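Local coordinates for protein type II restriction enzyme NgoMIV (Neisseria gonorrhoeae, PDB 1FIU) that cuts double-stranded DNA at the sequence GCCGGC after the first G, working as a homotetramer with two magnesium ions per subunit, at residues I[7-12]-I[274-279]; I[42-47]-I[221-226]. All blocks are in the same frame, centred on the assembly; numbering follows the deposited sequence.

Contact 1: I[7-12]-I[274-279]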
# COMPACT_ATOMS: atom_id res chain seq x y z
N GLN I 7 30.20 -6.68 25.37
CA GLN I 7 30.42 -8.05 25.81
C GLN I 7 29.38 -8.98 25.17
O GLN I 7 29.71 -10.08 24.70
CB GLN I 7 30.34 -8.14 27.34
CG GLN I 7 31.44 -7.35 28.02
CD GLN I 7 31.47 -7.53 29.52
OE1 GLN I 7 31.31 -8.65 30.02
NE2 GLN I 7 31.68 -6.43 30.24
N GLU I 8 28.13 -8.54 25.12
CA GLU I 8 27.07 -9.35 24.52
C GLU I 8 27.31 -9.55 23.02
O GLU I 8 27.03 -10.61 22.48
CB GLU I 8 25.71 -8.69 24.71
CG GLU I 8 25.18 -8.76 26.13
CD GLU I 8 24.86 -10.17 26.57
OE1 GLU I 8 24.44 -10.99 25.72
OE2 GLU I 8 25.01 -10.46 27.78
N ARG I 9 27.80 -8.51 22.35
CA ARG I 9 28.07 -8.58 20.91
C ARG I 9 29.18 -9.61 20.67
O ARG I 9 29.11 -10.38 19.71
CB ARG I 9 28.49 -7.20 20.39
CG ARG I 9 28.64 -7.10 18.87
CD ARG I 9 29.10 -5.72 18.49
NE ARG I 9 29.12 -5.46 17.05
CZ ARG I 9 30.17 -5.65 16.26
NH1 ARG I 9 31.32 -6.09 16.76
NH2 ARG I 9 30.08 -5.36 14.97
N ARG I 10 30.18 -9.63 21.54
CA ARG I 10 31.26 -10.61 21.38
C ARG I 10 30.77 -12.02 21.63
O ARG I 10 31.16 -12.96 20.95
CB ARG I 10 32.43 -10.25 22.32
CG ARG I 10 33.01 -8.90 21.95
CD ARG I 10 34.23 -8.48 22.76
NE ARG I 10 34.67 -7.15 22.36
CZ ARG I 10 35.83 -6.60 22.71
NH1 ARG I 10 36.68 -7.26 23.48
NH2 ARG I 10 36.14 -5.37 22.30
N ILE I 11 29.87 -12.18 22.60
CA ILE I 11 29.31 -13.49 22.89
C ILE I 11 28.52 -13.98 21.67
O ILE I 11 28.55 -15.16 21.34
CB ILE I 11 28.39 -13.41 24.14
CG1 ILE I 11 29.26 -13.21 25.39
CG2 ILE I 11 27.52 -14.65 24.25
CD1 ILE I 11 28.47 -12.89 26.65
N PHE I 12 27.81 -13.07 21.03
CA PHE I 12 27.02 -13.38 19.83
C PHE I 12 27.97 -13.92 18.74
O PHE I 12 27.73 -14.97 18.15
CB PHE I 12 26.31 -12.07 19.42
CG PHE I 12 25.76 -12.06 18.02
CD1 PHE I 12 24.58 -12.73 17.69
CD2 PHE I 12 26.38 -11.30 17.04
CE1 PHE I 12 24.03 -12.64 16.41
CE2 PHE I 12 25.84 -11.20 15.74
CZ PHE I 12 24.66 -11.87 15.44
N LEU I 274 20.58 1.08 7.65
CA LEU I 274 21.46 0.02 8.11
C LEU I 274 22.22 0.39 9.39
O LEU I 274 22.80 1.49 9.49
CB LEU I 274 22.48 -0.34 7.00
CG LEU I 274 23.42 -1.50 7.30
CD1 LEU I 274 22.60 -2.80 7.50
CD2 LEU I 274 24.43 -1.64 6.15
N LYS I 275 22.20 -0.50 10.38
CA LYS I 275 22.88 -0.29 11.65
C LYS I 275 23.60 -1.58 12.06
O LYS I 275 23.63 -2.54 11.30
CB LYS I 275 21.87 0.10 12.74
CG LYS I 275 21.12 1.41 12.46
CD LYS I 275 20.11 1.72 13.57
CE LYS I 275 19.28 2.98 13.27
NZ LYS I 275 18.54 3.42 14.52
N ASP I 276 24.19 -1.58 13.26
CA ASP I 276 24.91 -2.75 13.75
C ASP I 276 23.97 -3.60 14.62
O ASP I 276 23.00 -3.06 15.17
CB ASP I 276 26.08 -2.33 14.64
CG ASP I 276 26.88 -3.52 15.13
OD1 ASP I 276 27.45 -4.24 14.29
OD2 ASP I 276 26.94 -3.74 16.35
N ILE I 277 24.27 -4.89 14.76
CA ILE I 277 23.45 -5.77 15.61
C ILE I 277 23.31 -5.16 17.03
O ILE I 277 22.26 -5.28 17.67
CB ILE I 277 24.09 -7.21 15.69
CG1 ILE I 277 23.26 -8.15 16.58
CG2 ILE I 277 25.51 -7.14 16.23
CD1 ILE I 277 21.92 -8.45 16.05
N SER I 278 24.35 -4.47 17.51
CA SER I 278 24.31 -3.88 18.86
C SER I 278 23.32 -2.71 19.01
O SER I 278 23.00 -2.30 20.12
CB SER I 278 25.73 -3.41 19.31
OG SER I 278 26.16 -2.27 18.60
N ASP I 279 22.86 -2.17 17.90
CA ASP I 279 21.89 -1.07 17.93
C ASP I 279 20.47 -1.62 18.12
O ASP I 279 19.55 -0.89 18.55
CB ASP I 279 21.94 -0.31 16.61
CG ASP I 279 23.22 0.46 16.45
OD1 ASP I 279 23.49 1.28 17.34
OD2 ASP I 279 23.95 0.25 15.45

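Contact 2: I[42-47]-I[221-226]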
# COMPACT_ATOMS: atom_id res chain seq x y z
N ASN I 42 36.53 -11.62 -0.52
CA ASN I 42 37.47 -10.81 0.26
C ASN I 42 36.86 -10.07 1.45
O ASN I 42 37.50 -9.93 2.50
CB ASN I 42 38.20 -9.80 -0.63
CG ASN I 42 39.12 -10.49 -1.61
OD1 ASN I 42 39.79 -11.46 -1.25
ND2 ASN I 42 39.16 -10.00 -2.84
N ILE I 43 35.64 -9.56 1.28
CA ILE I 43 34.99 -8.86 2.37
C ILE I 43 34.72 -9.85 3.51
O ILE I 43 35.04 -9.58 4.66
CB ILE I 43 33.65 -8.18 1.92
CG1 ILE I 43 33.95 -7.02 0.96
CG2 ILE I 43 32.91 -7.64 3.15
CD1 ILE I 43 32.69 -6.49 0.30
N ALA I 44 34.14 -11.00 3.18
CA ALA I 44 33.83 -12.00 4.20
C ALA I 44 35.08 -12.49 4.95
O ALA I 44 35.05 -12.72 6.16
CB ALA I 44 33.14 -13.16 3.57
N LYS I 45 36.17 -12.65 4.22
CA LYS I 45 37.43 -13.09 4.81
C LYS I 45 37.95 -12.03 5.78
O LYS I 45 38.41 -12.36 6.88
CB LYS I 45 38.46 -13.31 3.71
CG LYS I 45 39.69 -14.04 4.17
CD LYS I 45 39.50 -15.52 3.94
CE LYS I 45 40.84 -16.22 3.83
NZ LYS I 45 40.64 -17.62 3.37
N GLY I 46 37.90 -10.77 5.35
CA GLY I 46 38.35 -9.69 6.20
C GLY I 46 37.53 -9.63 7.49
O GLY I 46 38.07 -9.45 8.59
N ILE I 47 36.22 -9.77 7.36
CA ILE I 47 35.37 -9.72 8.54
C ILE I 47 35.68 -10.87 9.50
O ILE I 47 35.84 -10.66 10.71
CB ILE I 47 33.86 -9.77 8.14
CG1 ILE I 47 33.46 -8.45 7.48
CG2 ILE I 47 33.01 -10.03 9.38
CD1 ILE I 47 32.00 -8.45 6.98
N ALA I 221 23.77 -11.47 7.94
CA ALA I 221 25.22 -11.63 7.99
C ALA I 221 25.76 -11.52 6.56
O ALA I 221 26.92 -11.85 6.31
CB ALA I 221 25.62 -12.95 8.61
N GLU I 222 24.93 -11.04 5.62
CA GLU I 222 25.39 -10.88 4.23
C GLU I 222 26.59 -9.93 4.20
O GLU I 222 26.53 -8.80 4.71
CB GLU I 222 24.24 -10.34 3.36
CG GLU I 222 24.68 -9.85 1.96
CD GLU I 222 25.39 -10.94 1.17
OE1 GLU I 222 26.33 -10.60 0.42
OE2 GLU I 222 25.00 -12.13 1.28
N PRO I 223 27.70 -10.33 3.54
CA PRO I 223 28.85 -9.42 3.53
C PRO I 223 28.84 -8.24 2.56
O PRO I 223 29.49 -7.22 2.81
CB PRO I 223 30.04 -10.37 3.26
CG PRO I 223 29.43 -11.40 2.38
CD PRO I 223 28.07 -11.67 3.05
N THR I 224 28.12 -8.37 1.45
CA THR I 224 28.15 -7.29 0.47
C THR I 224 27.11 -6.19 0.55
O THR I 224 25.92 -6.46 0.69
CB THR I 224 28.12 -7.86 -0.98
OG1 THR I 224 26.86 -8.48 -1.26
CG2 THR I 224 29.24 -8.87 -1.18
N PRO I 225 27.55 -4.92 0.49
CA PRO I 225 26.60 -3.81 0.54
C PRO I 225 25.54 -3.91 -0.55
O PRO I 225 24.38 -3.55 -0.33
CB PRO I 225 27.50 -2.57 0.35
CG PRO I 225 28.76 -2.99 1.10
CD PRO I 225 28.94 -4.44 0.64
N SER I 226 25.93 -4.38 -1.74
CA SER I 226 24.97 -4.48 -2.83
C SER I 226 23.81 -5.41 -2.48
O SER I 226 22.65 -5.06 -2.69
CB SER I 226 25.64 -4.94 -4.14
OG SER I 226 26.19 -6.23 -4.01

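Contact 1: I[7-12]-I[274-279]
The guanidinium of R9 meets the carboxylate of D276 edge-on, and the F12 ring takes I277 CG1 over one face. At the edge of that ring, in its plane, sits the carbonyl O of R9. CG1 lies 4.3 Å from the centroid of the F12 ring, 20° off the ring normal, and is offset toward the rim atoms CE2 and CZ. This is a CH-pi contact.

R9 and D276 meet tip to tip in a side-on, two-nitrogen salt bridge. R9 NE gives a bond of 2.9 Å to D276 OD2, and R9 NH2 gives one of 2.9 Å to D276 OD1. The NH2 bond is the straighter, at 167°. Both oxygens are met on their syn sides, although the two planes are turned 38° apart. R9 CG is anti to the backbone N and the chain is extended to NE, which carries the guanidinium out from helix 4-18 to D276. R9 NH2 also forms a salt bridge with E248, so the arginine joins two acids.

D276 OD2 carries three donors. Besides R9 NE, it takes S278 N at 2.9 Å from above the carboxylate plane, and S278 OG at 2.8 Å on its anti lone pair. D276 OD1 has a further donor in L246 N. These bonds should hold the buried carboxylate in a fixed rotation.

The S278 N bond to D276 OD2 makes an Asx turn. The turn starts at D276, at the end of strand 274-276, the outermost strand, within this chain, of the sheet of this PDDEXK-family nuclease. Helix 4-18 packs against this turn through R9 and F12.

Contact 2: I[42-47]-I[221-226]
I43 and A44, on helix 38-50, pack against P223 in the loop that leads from strand 215-220 of the nuclease sheet to helix 225-232. T224 is the N-cap residue of that second helix. The contact is thus helix-to-loop packing at the end of a sheet strand in a PDDEXK nuclease fold.

The contacts across the interface are van der Waals packing. I43 and P223 cross obliquely. I43 CG2 is anti to the backbone N and lies 4.0 Å from P223 CB. The other branch ends in CD1, which approaches P225 CD at 4.3 Å and T224 CG2 at 4.4 Å. CG2 thus meets P223, while CD1 reaches on to T224 and P225 at the helix start and also lies near P223 O. A44 adds its methyl, with CB 4.2 Å from P223 CB. Helix 246-256 also packs here: L249 and L253 touch I43, and L253 touches P225.

The hydrogen bonds lie within the loop. E222 OE1 takes T224 N at 3.0 Å and T224 OG1 at 2.8 Å. These two donors come from opposite faces of the carboxylate plane, both on the anti side. The other oxygen, OE2, is bonded to I190 N. These bonds should limit rotation of the E222 carboxylate and tie it to the backbone at T224. T224 OG1 also makes a weak capping bond to R227 N.

One polar atom is buried at the interface without a hydrogen-bond partner. It is P223 O, which lies 3.5 Å from I43 CG2.

How the contacts relate
Both contacts are buried, and each sets one of the first two helices of the chain against a segment at the end of a sheet strand. Helices 4-18 and 38-50 follow each other in the chain, and contact 2 is nested inside the loop closed by contact 1. Helix 246-256 touches both. Their chemistry differs: contact 1 joins its segments by a salt bridge and a CH-pi contact, whereas contact 2 is apolar across the interface. Contact 1 lies nearer the chain centre and borders a second subunit, whose A165 bonds S278. Contact 2 touches no other protein chain but comes within about 5 Å of the DNA at its nearest atom.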